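PDB 3HBZ: putative glycoside hydrolase from Bacteroides thetaiotaomicron VPI-5482, which is of uncertain function but binds calcium and may play a role in carbohydrate metabolism. Local coordinates for residues T64-D67 with P71-Y74. Sequence-based numbering, arbitrary orientation.
Sequences TARD and PQQY
With CG anti to its carbonyl carbon and the chain bent at chi3 (75°), Arg66 lowers its guanidinium end between Tyr74 and Gln72. Arg66 NH1 sits 3.3 Å above the plane of the Tyr74 ring, over its centre, and the guanidinium stands almost perpendicular to the ring (88°). Arg66 CZ lies 4.6 Å from the Tyr74 ring centroid, close to the ring normal, which makes a cation-pi contact. The same Arg66 NH1 donates a nearly straight hydrogen bond to Gln73 O (2.9 Å); Gln73 O lies close to the plane of the guanidinium, whereas NH1 approaches from well above the plane of that carbonyl. Gln72 lays CB over one face of the guanidinium; a bend at its chi2 (-64°) carries OE1 over that face, 3.4 Å from Arg66 NH2 but poorly angled for bonding, while Gln72 NE2 donates a hydrogen bond to Ser70 O. Arg66 CD packs against Tyr74 OH (3.3 Å). That hydroxyl donates to a water, 2.8 Å from Tyr74 OH, which in turn donates to Thr64 O. Replacing Arg66 with an alanine is likely to leave the Tyr74 face without its cation and Gln73 O without this donor. The contact ties the loop after strand 57-59 to the start of strand 72-77, whose Gln72 and Tyr74 pair with strand 84-92. A pi face and a backbone carbonyl thus share one NH1 of the charged guanidinium, which is likely to restrict how the group can turn at this surface site.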
loop_
_atom_site.group_PDB
_atom_site.type_symbol
_atom_site.label_atom_id
_atom_site.label_comp_id
_atom_site.label_asym_id
_atom_site.label_seq_id
_atom_site.Cartn_x
_atom_site.Cartn_y
_atom_site.Cartn_z
ATOM N N THR A 64 -16.224 -17.533 15.036
ATOM C CA THR A 64 -15.401 -18.391 15.901
ATOM C C THR A 64 -14.335 -17.542 16.613
ATOM O O THR A 64 -13.639 -16.754 15.969
ATOM C CB THR A 64 -14.692 -19.512 15.101
ATOM O OG1 THR A 64 -15.664 -20.292 14.386
ATOM C CG2 THR A 64 -13.869 -20.443 16.042
ATOM N N ALA A 65 -14.207 -17.727 17.929
ATOM C CA ALA A 65 -13.192 -17.056 18.724
ATOM C C ALA A 65 -11.864 -17.764 18.479
ATOM O O ALA A 65 -11.802 -19.000 18.517
ATOM C CB ALA A 65 -13.536 -17.104 20.276
ATOM N N ARG A 66 -10.810 -16.987 18.242
ATOM C CA ARG A 66 -9.484 -17.560 18.060
ATOM C C ARG A 66 -8.443 -16.642 18.622
ATOM O O ARG A 66 -8.722 -15.467 18.904
ATOM C CB ARG A 66 -9.193 -17.823 16.585
ATOM C CG ARG A 66 -10.396 -18.309 15.792
ATOM C CD ARG A 66 -10.031 -18.558 14.323
ATOM N NE ARG A 66 -9.266 -19.788 14.150
ATOM C CZ ARG A 66 -8.934 -20.284 12.964
ATOM N NH1 ARG A 66 -9.299 -19.670 11.853
ATOM N NH2 ARG A 66 -8.247 -21.401 12.883
ATOM N N ASP A 67 -7.246 -17.209 18.759
ATOM C CA ASP A 67 -6.068 -16.527 19.285
ATOM C C ASP A 67 -5.266 -15.973 18.108
ATOM O O ASP A 67 -4.699 -16.741 17.319
ATOM C CB ASP A 67 -5.202 -17.513 20.091
ATOM C CG ASP A 67 -4.077 -16.821 20.835
ATOM O OD1 ASP A 67 -3.850 -15.603 20.597
ATOM O OD2 ASP A 67 -3.427 -17.481 21.669
ATOM N N PRO A 71 -1.168 -15.353 12.956
ATOM C CA PRO A 71 -2.254 -15.308 11.977
ATOM C C PRO A 71 -2.964 -16.646 11.914
ATOM O O PRO A 71 -2.344 -17.670 12.150
ATOM C CB PRO A 71 -1.536 -15.029 10.654
ATOM C CG PRO A 71 -0.256 -14.358 11.046
ATOM C CD PRO A 71 0.138 -15.057 12.332
ATOM N N GLN A 72 -4.252 -16.609 11.611
ATOM C CA GLN A 72 -5.113 -17.768 11.647
ATOM C C GLN A 72 -5.692 -17.939 10.268
ATOM O O GLN A 72 -6.039 -16.942 9.621
ATOM C CB GLN A 72 -6.263 -17.513 12.634
ATOM C CG GLN A 72 -5.815 -17.343 14.057
ATOM C CD GLN A 72 -5.189 -18.608 14.591
ATOM O OE1 GLN A 72 -5.759 -19.681 14.497
ATOM N NE2 GLN A 72 -4.003 -18.483 15.128
ATOM N N GLN A 73 -5.787 -19.184 9.818
ATOM C CA GLN A 73 -6.311 -19.495 8.492
ATOM C C GLN A 73 -7.770 -19.959 8.526
ATOM O O GLN A 73 -8.190 -20.706 9.412
ATOM C CB GLN A 73 -5.494 -20.606 7.827
ATOM C CG GLN A 73 -4.031 -20.244 7.559
ATOM C CD GLN A 73 -3.374 -21.211 6.618
ATOM O OE1 GLN A 73 -4.003 -22.155 6.145
ATOM N NE2 GLN A 73 -2.110 -20.979 6.323
ATOM N N TYR A 74 -8.523 -19.523 7.530
ATOM C CA TYR A 74 -9.870 -19.971 7.276
ATOM C C TYR A 74 -9.983 -20.445 5.839
ATOM O O TYR A 74 -9.364 -19.875 4.943
ATOM C CB TYR A 74 -10.872 -18.812 7.415
ATOM C CG TYR A 74 -10.986 -18.148 8.790
ATOM C CD1 TYR A 74 -9.990 -17.320 9.273
ATOM C CD2 TYR A 74 -12.126 -18.306 9.575
ATOM C CE1 TYR A 74 -10.117 -16.667 10.508
ATOM C CE2 TYR A 74 -12.259 -17.671 10.809
ATOM C CZ TYR A 74 -11.257 -16.843 11.266
ATOM O OH TYR A 74 -11.375 -16.221 12.475
HETATM O O HOH W 1 -14.016 -16.121 13.446
#